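Local coordinates for tetracycline repressor protein class G (Acinetobacter baumannii, PDB 6RX9) that represses transcription of the tetracycline-resistance gene tetA by binding its operator DNA through a helix-turn-helix, and loses affinity for the operator when tetracycline binds, at residues Arg28-Arg33 / Pro39-His44; Ser67-Asn72 / Arg76-Glu81; Ser85-Leu90 / Ala186-Gly191; Asp95-His100 / Glu147-Asp152. All coordinates share one frame; numbering follows the deposited sequence.

Contact 1: residues Arg28-Arg33 / Pro39-His44; sequences RKLAER and PALYWH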
# COMPACT_ATOMS: atom_id res chain seq x y z
N ARG A 28 -19.27 -12.38 16.91
CA ARG A 28 -20.43 -12.34 17.84
C ARG A 28 -21.45 -11.31 17.33
O ARG A 28 -22.65 -11.64 17.31
CB ARG A 28 -19.98 -12.02 19.27
CG ARG A 28 -21.07 -12.23 20.31
CD ARG A 28 -21.68 -13.62 20.25
NE ARG A 28 -22.73 -13.80 21.24
CZ ARG A 28 -22.53 -14.05 22.53
NH1 ARG A 28 -23.57 -14.20 23.34
NH2 ARG A 28 -21.31 -14.16 23.02
N LYS A 29 -21.00 -10.12 16.93
CA LYS A 29 -21.87 -9.03 16.40
C LYS A 29 -22.51 -9.50 15.08
O LYS A 29 -23.70 -9.17 14.86
CB LYS A 29 -21.06 -7.74 16.21
CG LYS A 29 -20.75 -7.00 17.51
CD LYS A 29 -19.83 -5.82 17.31
CE LYS A 29 -19.49 -5.12 18.61
NZ LYS A 29 -18.51 -4.03 18.40
N LEU A 30 -21.77 -10.25 14.26
CA LEU A 30 -22.26 -10.80 12.97
C LEU A 30 -23.42 -11.77 13.24
O LEU A 30 -24.47 -11.62 12.60
CB LEU A 30 -21.10 -11.48 12.24
CG LEU A 30 -21.44 -12.09 10.88
CD1 LEU A 30 -22.22 -11.11 10.02
CD2 LEU A 30 -20.17 -12.53 10.16
N ALA A 31 -23.22 -12.73 14.15
CA ALA A 31 -24.23 -13.76 14.52
C ALA A 31 -25.53 -13.06 14.96
O ALA A 31 -26.61 -13.49 14.50
CB ALA A 31 -23.70 -14.65 15.61
N GLU A 32 -25.41 -12.02 15.79
CA GLU A 32 -26.54 -11.22 16.33
C GLU A 32 -27.31 -10.58 15.17
O GLU A 32 -28.55 -10.69 15.15
CB GLU A 32 -26.02 -10.17 17.31
CG GLU A 32 -27.12 -9.33 17.95
CD GLU A 32 -26.63 -8.28 18.94
OE1 GLU A 32 -25.47 -7.84 18.82
OE2 GLU A 32 -27.42 -7.90 19.83
N ARG A 33 -26.59 -9.96 14.23
CA ARG A 33 -27.15 -9.27 13.03
C ARG A 33 -27.93 -10.28 12.18
O ARG A 33 -29.02 -9.91 11.69
CB ARG A 33 -26.02 -8.59 12.24
CG ARG A 33 -26.45 -7.96 10.93
CD ARG A 33 -27.58 -6.95 11.08
NE ARG A 33 -27.25 -5.89 12.03
CZ ARG A 33 -26.56 -4.79 11.76
NH1 ARG A 33 -26.33 -3.90 12.71
NH2 ARG A 33 -26.08 -4.57 10.54
N PRO A 39 -23.05 -21.45 17.00
CA PRO A 39 -22.61 -22.62 16.25
C PRO A 39 -22.87 -22.50 14.74
O PRO A 39 -22.02 -22.91 13.96
CB PRO A 39 -23.42 -23.78 16.84
CG PRO A 39 -23.78 -23.30 18.23
CD PRO A 39 -24.00 -21.81 18.07
N ALA A 40 -24.03 -21.96 14.36
CA ALA A 40 -24.47 -21.79 12.95
C ALA A 40 -23.44 -20.93 12.20
O ALA A 40 -23.06 -21.31 11.08
CB ALA A 40 -25.86 -21.19 12.90
N LEU A 41 -22.99 -19.83 12.81
CA LEU A 41 -21.97 -18.93 12.20
C LEU A 41 -20.58 -19.57 12.31
O LEU A 41 -19.81 -19.45 11.34
CB LEU A 41 -22.00 -17.56 12.89
CG LEU A 41 -20.96 -16.56 12.39
CD1 LEU A 41 -21.08 -16.35 10.88
CD2 LEU A 41 -21.08 -15.24 13.12
N TYR A 42 -20.28 -20.22 13.44
CA TYR A 42 -18.96 -20.83 13.74
C TYR A 42 -18.59 -21.85 12.65
O TYR A 42 -17.38 -21.98 12.36
CB TYR A 42 -18.97 -21.49 15.12
CG TYR A 42 -17.62 -21.95 15.62
CD1 TYR A 42 -16.72 -21.05 16.18
CD2 TYR A 42 -17.26 -23.28 15.55
CE1 TYR A 42 -15.49 -21.48 16.65
CE2 TYR A 42 -16.03 -23.72 16.01
CZ TYR A 42 -15.14 -22.81 16.56
OH TYR A 42 -13.93 -23.26 17.01
N TRP A 43 -19.58 -22.52 12.06
CA TRP A 43 -19.43 -23.50 10.94
C TRP A 43 -18.76 -22.82 9.74
O TRP A 43 -17.93 -23.48 9.08
CB TRP A 43 -20.78 -24.11 10.56
CG TRP A 43 -20.68 -25.18 9.52
CD1 TRP A 43 -20.41 -26.50 9.74
CD2 TRP A 43 -20.82 -25.03 8.09
NE1 TRP A 43 -20.39 -27.18 8.55
CE2 TRP A 43 -20.63 -26.31 7.53
CE3 TRP A 43 -21.08 -23.96 7.24
CZ2 TRP A 43 -20.70 -26.54 6.15
CZ3 TRP A 43 -21.15 -24.18 5.88
CH2 TRP A 43 -20.96 -25.46 5.35
N HIS A 44 -19.14 -21.57 9.45
CA HIS A 44 -18.60 -20.75 8.32
C HIS A 44 -17.24 -20.15 8.70
O HIS A 44 -16.30 -20.28 7.90
CB HIS A 44 -19.60 -19.65 7.93
CG HIS A 44 -20.89 -20.16 7.38
ND1 HIS A 44 -21.02 -20.56 6.07
CD2 HIS A 44 -22.10 -20.33 7.96
CE1 HIS A 44 -22.25 -20.96 5.86
NE2 HIS A 44 -22.94 -20.83 7.00
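A31 and L41 bring the two short helices of the DNA-binding domain closest, with 6.1 Å between their CA atoms. Segment 28-33 is helical throughout, within helix 27-34; segment 39-44 starts on helix 38-42. L41 supplies the whole second side of the contact. Its CG stands anti to the backbone N (chi1 178°), which sends the two methyls across to the first helix. CD2 does most of the touching: it rests 3.5 Å from A31 N and 3.7 Å from A31 CB, so it lies against backbone as well as side chain. The same methyl is 3.9 Å from L30 CB. The other branch, CD1, meets CD2 of L30 at 4.0 Å, and the two leucine side chains cross at about a right angle. The small A31 lets L41 come right up to the helix backbone. Helix 6-20 adds to the packing: V9 touches both leucines and A13 touches L30. This is the helix-turn-helix of the TetR family, in which the second helix of the motif serves recognition of the operator. All three touching residues are buried and meet through carbon packing, so the two helices meet here by the fit of leucine against alanine and leucine, with no directed bond between the segments.

Contact 2: residues Ser67-Asn72 / Arg76-Glu81; sequences SLPEEN and RVFLKE
P69 lies over one face of the F78 ring in a CH-pi contact, its CG 4.1 Å from the ring centroid and 15° off the normal. CG is offset toward the rim of the phenyl, and P69 CD reaches CE1 of F78 at 3.8 Å. Backbone completes the first shell: P69 N is 3.6 Å from F78 CE1, while the carbonyl oxygen S67 O approaches the ring edge, near its plane, at 3.5 Å from F78 CZ. An oxygen there faces the weakly positive rim of C-H groups and not the electron-rich face. The F78 side chain leaves its helix toward the loop, and a first torsion of 170° holds CG anti to the backbone N, carrying the ring out from helix 75-91 to residues 67-69. One shell further, S67 O also accepts a hydrogen bond from Q116 NE2, and S67 OG is bonded to H64 O. H64 and N82, probable tetracycline contacts, have side chains about 5 Å from that of S67. The loop leads from helix 61-64 to helix 75-91, with helix 110-122 alongside: T112, T115 and F119 touch S67, L68 and P69, respectively, and Q116 packs on F78.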
# COMPACT_ATOMS: atom_id res chain seq x y z
N SER A 67 -10.63 -7.89 -15.59
CA SER A 67 -9.39 -8.72 -15.46
C SER A 67 -8.92 -9.21 -16.83
O SER A 67 -7.70 -9.44 -16.98
CB SER A 67 -9.61 -9.87 -14.51
OG SER A 67 -10.61 -10.76 -15.01
N LEU A 68 -9.83 -9.35 -17.81
CA LEU A 68 -9.53 -9.93 -19.15
C LEU A 68 -9.51 -8.83 -20.20
O LEU A 68 -10.44 -8.02 -20.28
CB LEU A 68 -10.58 -10.99 -19.48
CG LEU A 68 -10.58 -12.23 -18.58
CD1 LEU A 68 -11.67 -13.20 -19.00
CD2 LEU A 68 -9.22 -12.92 -18.60
N PRO A 69 -8.45 -8.75 -21.04
CA PRO A 69 -8.42 -7.80 -22.16
C PRO A 69 -9.62 -7.97 -23.10
O PRO A 69 -9.96 -9.10 -23.42
CB PRO A 69 -7.12 -8.14 -22.91
CG PRO A 69 -6.25 -8.81 -21.86
CD PRO A 69 -7.22 -9.54 -20.95
N GLU A 70 -10.23 -6.86 -23.50
CA GLU A 70 -11.37 -6.81 -24.46
C GLU A 70 -10.81 -6.66 -25.88
O GLU A 70 -9.73 -6.06 -26.03
CB GLU A 70 -12.32 -5.68 -24.08
CG GLU A 70 -12.93 -5.84 -22.70
CD GLU A 70 -13.87 -4.74 -22.26
OE1 GLU A 70 -13.86 -3.66 -22.89
OE2 GLU A 70 -14.62 -4.96 -21.29
N GLU A 71 -11.50 -7.21 -26.87
CA GLU A 71 -11.07 -7.15 -28.30
C GLU A 71 -11.02 -5.68 -28.73
O GLU A 71 -11.87 -4.90 -28.28
CB GLU A 71 -11.98 -8.01 -29.19
CG GLU A 71 -13.43 -7.56 -29.24
CD GLU A 71 -14.34 -8.48 -30.03
OE1 GLU A 71 -13.84 -9.19 -30.94
OE2 GLU A 71 -15.56 -8.51 -29.73
N ASN A 72 -10.01 -5.32 -29.53
CA ASN A 72 -9.85 -3.98 -30.16
C ASN A 72 -9.51 -2.93 -29.10
O ASN A 72 -9.66 -1.73 -29.40
CB ASN A 72 -11.10 -3.58 -30.96
CG ASN A 72 -11.49 -4.61 -32.00
OD1 ASN A 72 -10.63 -5.21 -32.64
ND2 ASN A 72 -12.78 -4.83 -32.17
N ARG A 76 -2.76 0.06 -23.01
CA ARG A 76 -2.84 1.29 -22.17
C ARG A 76 -4.23 1.39 -21.54
O ARG A 76 -4.31 1.65 -20.32
CB ARG A 76 -2.53 2.54 -23.00
CG ARG A 76 -1.13 2.56 -23.59
CD ARG A 76 -0.86 3.84 -24.36
NE ARG A 76 0.11 3.65 -25.43
CZ ARG A 76 -0.18 3.51 -26.73
NH1 ARG A 76 0.81 3.34 -27.60
NH2 ARG A 76 -1.42 3.54 -27.16
N VAL A 77 -5.28 1.18 -22.33
CA VAL A 77 -6.70 1.23 -21.86
C VAL A 77 -6.94 0.06 -20.89
O VAL A 77 -7.60 0.30 -19.85
CB VAL A 77 -7.69 1.23 -23.03
CG1 VAL A 77 -9.13 1.06 -22.57
CG2 VAL A 77 -7.55 2.49 -23.88
N PHE A 78 -6.42 -1.13 -21.20
CA PHE A 78 -6.55 -2.35 -20.36
C PHE A 78 -5.99 -2.09 -18.96
O PHE A 78 -6.70 -2.36 -17.97
CB PHE A 78 -5.85 -3.55 -20.99
CG PHE A 78 -5.77 -4.74 -20.06
CD1 PHE A 78 -6.92 -5.38 -19.64
CD2 PHE A 78 -4.55 -5.19 -19.57
CE1 PHE A 78 -6.86 -6.46 -18.77
CE2 PHE A 78 -4.49 -6.26 -18.70
CZ PHE A 78 -5.64 -6.90 -18.30
N LEU A 79 -4.74 -1.60 -18.87
CA LEU A 79 -4.05 -1.37 -17.57
C LEU A 79 -4.77 -0.28 -16.77
O LEU A 79 -4.92 -0.46 -15.55
CB LEU A 79 -2.58 -1.00 -17.82
CG LEU A 79 -1.68 -2.14 -18.29
CD1 LEU A 79 -0.24 -1.68 -18.42
CD2 LEU A 79 -1.77 -3.34 -17.35
N LYS A 80 -5.21 0.80 -17.43
CA LYS A 80 -5.90 1.94 -16.76
C LYS A 80 -7.25 1.46 -16.21
O LYS A 80 -7.50 1.69 -15.02
CB LYS A 80 -6.09 3.13 -17.70
CG LYS A 80 -6.87 4.29 -17.08
CD LYS A 80 -6.52 5.66 -17.61
CE LYS A 80 -7.09 6.77 -16.76
NZ LYS A 80 -6.69 8.11 -17.26
N GLU A 81 -8.07 0.83 -17.04
CA GLU A 81 -9.44 0.38 -16.64
C GLU A 81 -9.32 -0.67 -15.54
O GLU A 81 -10.16 -0.65 -14.62
CB GLU A 81 -10.22 -0.13 -17.85
CG GLU A 81 -10.64 0.97 -18.81
CD GLU A 81 -11.54 2.04 -18.23
OE1 GLU A 81 -11.62 3.13 -18.82
OE2 GLU A 81 -12.18 1.78 -17.18

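Contact 3: residues Ser85-Leu90 / Ala186-Gly191; sequences SFRTAL and AAFNFG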
# COMPACT_ATOMS: atom_id res chain seq x y z
N SER A 85 -10.82 -0.06 -11.67
CA SER A 85 -11.74 -1.10 -11.14
C SER A 85 -11.23 -1.60 -9.78
O SER A 85 -12.07 -1.79 -8.87
CB SER A 85 -11.92 -2.23 -12.11
OG SER A 85 -10.75 -3.03 -12.19
N PHE A 86 -9.92 -1.82 -9.66
CA PHE A 86 -9.25 -2.25 -8.40
C PHE A 86 -9.43 -1.16 -7.33
O PHE A 86 -9.80 -1.49 -6.19
CB PHE A 86 -7.79 -2.60 -8.66
CG PHE A 86 -7.03 -3.19 -7.50
CD1 PHE A 86 -7.66 -3.98 -6.54
CD2 PHE A 86 -5.66 -2.99 -7.38
CE1 PHE A 86 -6.94 -4.53 -5.49
CE2 PHE A 86 -4.95 -3.54 -6.32
CZ PHE A 86 -5.59 -4.30 -5.37
N ARG A 87 -9.21 0.10 -7.70
CA ARG A 87 -9.38 1.26 -6.78
C ARG A 87 -10.83 1.33 -6.30
O ARG A 87 -11.04 1.48 -5.07
CB ARG A 87 -8.97 2.57 -7.46
CG ARG A 87 -9.18 3.80 -6.59
CD ARG A 87 -8.74 5.06 -7.27
NE ARG A 87 -8.84 6.23 -6.40
CZ ARG A 87 -9.60 7.29 -6.62
NH1 ARG A 87 -10.35 7.38 -7.71
NH2 ARG A 87 -9.60 8.29 -5.75
N THR A 88 -11.80 1.24 -7.21
CA THR A 88 -13.26 1.29 -6.91
C THR A 88 -13.60 0.16 -5.92
O THR A 88 -14.32 0.45 -4.95
CB THR A 88 -14.10 1.20 -8.19
OG1 THR A 88 -13.64 2.23 -9.07
CG2 THR A 88 -15.58 1.37 -7.94
N ALA A 89 -13.08 -1.05 -6.16
CA ALA A 89 -13.33 -2.26 -5.34
C ALA A 89 -12.84 -2.03 -3.90
O ALA A 89 -13.58 -2.41 -2.97
CB ALA A 89 -12.64 -3.45 -5.95
N LEU A 90 -11.65 -1.45 -3.72
CA LEU A 90 -11.06 -1.21 -2.37
C LEU A 90 -11.80 -0.05 -1.68
O LEU A 90 -11.91 -0.09 -0.44
CB LEU A 90 -9.56 -0.93 -2.49
CG LEU A 90 -8.70 -2.11 -2.94
CD1 LEU A 90 -7.23 -1.72 -2.98
CD2 LEU A 90 -8.91 -3.32 -2.04
N ALA A 186 -8.13 13.32 -9.28
CA ALA A 186 -7.12 13.99 -10.14
C ALA A 186 -5.72 13.49 -9.78
O ALA A 186 -4.96 13.14 -10.71
CB ALA A 186 -7.23 15.49 -10.00
N ALA A 187 -5.39 13.44 -8.49
CA ALA A 187 -4.09 12.97 -7.96
C ALA A 187 -3.88 11.50 -8.35
O ALA A 187 -2.79 11.17 -8.87
CB ALA A 187 -4.03 13.15 -6.46
N PHE A 188 -4.87 10.64 -8.11
CA PHE A 188 -4.80 9.20 -8.44
C PHE A 188 -4.52 9.03 -9.94
O PHE A 188 -3.58 8.30 -10.30
CB PHE A 188 -6.09 8.46 -8.07
CG PHE A 188 -6.07 7.03 -8.55
CD1 PHE A 188 -5.37 6.07 -7.85
CD2 PHE A 188 -6.69 6.68 -9.74
CE1 PHE A 188 -5.32 4.76 -8.31
CE2 PHE A 188 -6.64 5.37 -10.19
CZ PHE A 188 -5.95 4.41 -9.48
N ASN A 189 -5.31 9.70 -10.78
CA ASN A 189 -5.23 9.60 -12.26
C ASN A 189 -3.85 10.09 -12.73
O ASN A 189 -3.32 9.49 -13.67
CB ASN A 189 -6.40 10.32 -12.95
CG ASN A 189 -7.67 9.50 -12.90
OD1 ASN A 189 -7.71 8.37 -13.40
ND2 ASN A 189 -8.71 10.04 -12.29
N PHE A 190 -3.27 11.10 -12.08
CA PHE A 190 -1.94 11.64 -12.47
C PHE A 190 -0.87 10.56 -12.27
O PHE A 190 -0.07 10.34 -13.20
CB PHE A 190 -1.58 12.91 -11.71
CG PHE A 190 -0.17 13.37 -12.01
CD1 PHE A 190 0.13 14.03 -13.19
CD2 PHE A 190 0.86 13.09 -11.13
CE1 PHE A 190 1.43 14.42 -13.47
CE2 PHE A 190 2.16 13.49 -11.41
CZ PHE A 190 2.44 14.15 -12.58
N GLY A 191 -0.84 9.90 -11.11
CA GLY A 191 0.11 8.80 -10.83
C GLY A 191 -0.09 7.62 -11.77
O GLY A 191 0.93 7.05 -12.23
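R87 of helix 75-91 and F188 of helix 185-202 carry this contact, through a stack and a CH-pi contact. In the stack, the guanidinium of R87 lies flat on F188 with the planes only 13° apart and the centres separated by 4.6 Å. The overlap is offset toward the root of the phenylalanine, for F188 CB sits over the middle of the guanidinium and R87 NE comes to 3.6 Å from F188 CG. In the CH-pi contact, R87 CD stands squarely above the middle of the ring, 3.3 Å from its centroid and 1° off the normal. An extended arginine, with CG anti to the backbone N (chi1 177°), makes both possible: the chain runs over the phenyl from CB, which is 4.1 Å from CZ of F188, toward the F188 backbone. The two side chains slide past each other in opposite directions.

Polar bonds hold the end of the arginine. NH1 forms a salt bridge with D185, immediately before segment 186-191, and NH2 is hydrogen-bonded to Q148 of helix 127-155. From that helix, the Y140 ring meets the F188 ring, and S144 also touches F188. At the start of helix 185-202, A186 and A187 pack on W132 of the second subunit, placing the contact close to the dimer interface. Both residues are buried, and the cation is met by a carboxylate, an amide oxygen and an aromatic face; NH1 and NH2 go to polar partners while one face packs on the phenyl ring, which probably offsets the cost of burying the charge.

Contact 4: residues Asp95-His100 / Glu147-Asp152; sequences DGARIH and EQQASD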
# COMPACT_ATOMS: atom_id res chain seq x y z
N ASP A 95 -12.50 0.57 5.29
CA ASP A 95 -11.25 -0.17 5.64
C ASP A 95 -10.90 -1.19 4.55
O ASP A 95 -10.11 -2.11 4.84
CB ASP A 95 -11.37 -0.81 7.03
CG ASP A 95 -11.54 0.21 8.14
OD1 ASP A 95 -10.95 1.30 8.02
OD2 ASP A 95 -12.26 -0.09 9.12
N GLY A 96 -11.42 -1.02 3.33
CA GLY A 96 -11.20 -1.95 2.21
C GLY A 96 -9.72 -2.23 1.96
O GLY A 96 -9.36 -3.42 1.86
N ALA A 97 -8.89 -1.20 1.85
CA ALA A 97 -7.44 -1.34 1.56
C ALA A 97 -6.73 -2.02 2.73
O ALA A 97 -5.87 -2.88 2.46
CB ALA A 97 -6.83 0.00 1.22
N ARG A 98 -7.08 -1.68 3.97
CA ARG A 98 -6.51 -2.29 5.20
C ARG A 98 -6.80 -3.79 5.22
O ARG A 98 -5.88 -4.57 5.52
CB ARG A 98 -7.07 -1.62 6.46
CG ARG A 98 -6.45 -0.27 6.79
CD ARG A 98 -7.07 0.33 8.04
NE ARG A 98 -6.83 -0.52 9.20
CZ ARG A 98 -7.59 -0.57 10.29
NH1 ARG A 98 -7.25 -1.39 11.27
NH2 ARG A 98 -8.67 0.18 10.42
N ILE A 99 -8.04 -4.17 4.92
CA ILE A 99 -8.49 -5.60 4.86
C ILE A 99 -7.67 -6.33 3.79
O ILE A 99 -7.14 -7.41 4.10
CB ILE A 99 -10.01 -5.69 4.61
CG1 ILE A 99 -10.80 -5.26 5.85
CG2 ILE A 99 -10.42 -7.08 4.14
CD1 ILE A 99 -12.27 -5.01 5.60
N HIS A 100 -7.54 -5.74 2.59
CA HIS A 100 -6.77 -6.32 1.45
C HIS A 100 -5.31 -6.53 1.87
O HIS A 100 -4.79 -7.63 1.62
CB HIS A 100 -6.89 -5.44 0.20
CG HIS A 100 -6.11 -5.96 -0.96
ND1 HIS A 100 -6.62 -6.91 -1.83
CD2 HIS A 100 -4.86 -5.68 -1.39
CE1 HIS A 100 -5.72 -7.19 -2.75
NE2 HIS A 100 -4.63 -6.45 -2.50
N GLU A 147 -3.91 5.44 1.91
CA GLU A 147 -3.73 6.87 2.31
C GLU A 147 -5.09 7.59 2.29
O GLU A 147 -5.39 8.32 3.26
CB GLU A 147 -2.71 7.55 1.40
CG GLU A 147 -2.29 8.93 1.89
CD GLU A 147 -1.04 9.48 1.22
OE1 GLU A 147 -1.15 10.49 0.49
OE2 GLU A 147 0.05 8.91 1.43
N GLN A 148 -5.88 7.38 1.23
CA GLN A 148 -7.21 8.03 1.04
C GLN A 148 -8.15 7.61 2.18
O GLN A 148 -8.81 8.50 2.75
CB GLN A 148 -7.82 7.66 -0.31
CG GLN A 148 -9.16 8.33 -0.57
CD GLN A 148 -9.58 8.29 -2.02
OE1 GLN A 148 -8.78 8.05 -2.91
NE2 GLN A 148 -10.86 8.54 -2.26
N GLN A 149 -8.19 6.32 2.51
CA GLN A 149 -9.14 5.77 3.51
C GLN A 149 -8.68 6.13 4.93
O GLN A 149 -9.56 6.30 5.80
CB GLN A 149 -9.30 4.26 3.32
CG GLN A 149 -10.20 3.93 2.13
CD GLN A 149 -10.50 2.46 2.00
OE1 GLN A 149 -9.65 1.61 2.24
NE2 GLN A 149 -11.72 2.16 1.58
N ALA A 150 -7.37 6.26 5.16
CA ALA A 150 -6.79 6.71 6.46
C ALA A 150 -7.24 8.15 6.75
O ALA A 150 -7.57 8.43 7.91
CB ALA A 150 -5.29 6.59 6.43
N SER A 151 -7.26 9.01 5.72
CA SER A 151 -7.70 10.43 5.79
C SER A 151 -9.18 10.50 6.19
O SER A 151 -9.52 11.35 7.03
CB SER A 151 -7.45 11.15 4.49
OG SER A 151 -6.08 11.10 4.13
N ASP A 152 -10.02 9.65 5.59
CA ASP A 152 -11.48 9.56 5.87
C ASP A 152 -11.70 9.13 7.32
O ASP A 152 -12.54 9.76 8.00
CB ASP A 152 -12.18 8.55 4.94
CG ASP A 152 -12.15 8.91 3.47
OD1 ASP A 152 -11.75 10.04 3.14
OD2 ASP A 152 -12.52 8.04 2.66
O HOH W 1 -9.29 3.16 6.96
O HOH W 2 -8.25 1.12 4.35
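Q149 OE1 is gripped by two donors, the backbone N-H of A97 and a water. The A97 N bond is 2.9 Å long and nearly straight (170° at the hydrogen), and it arrives in the carbonyl plane on a lone pair of the amide oxygen. Water 2 donates to the same Q149 OE1 at 2.6 Å and in turn accepts the N-H of R98, at 3.1 Å from R98 N. The amide thereby serves two successive N-H groups in the first turn of helix 96-102, whose positive end probably polarises the oxygen. The side chain reaches there by extending beyond CG, with CG anti to the carbonyl carbon (chi1 -76°). CB of A97 also rests against OE1, at 3.4 Å. The glutamine comes from helix 127-155, a long helix of the ligand-binding and dimerisation core; segment 95-100 ends at H100, which by similarity is a likely magnesium ligand, within helix 96-102. D95, at the N-cap position, makes no capping bond; its OD2 takes the backbone N-H of M22. OD1 accepts a hydrogen bond from water 1 at 2.7 Å, and the same water bonds weakly to Q149 O, a second link between the segments. D95 OD1 and R98 NH2 form a salt bridge whose hydrogen bond is long and weak, while R98 NH1 pairs with D23. Q149 NE2 makes weak bonds to the carbonyls of L90 and Y93.

Contact 1 stands apart in the DNA-binding domain, its centre 26 Å from that of contact 4 and 40 Å from that of contact 2, which lies on the other side of the chain's centre. The other three lie in the C-terminal domain. Contacts 1, 2 and 3 come in series along the chain, and contact 4 is nested within the loop that contact 3 closes. Contacts 2 and 3 share helix 75-91, with centres 15 Å apart, and touch where K80 packs on N189. Contacts 3 and 4 have centres 13 Å apart; R87 is probably hydrogen-bonded to Q148, and F86 and L90 pack on H100. Helix 75-91 thus runs past the probable tetracycline site toward helix 96-102.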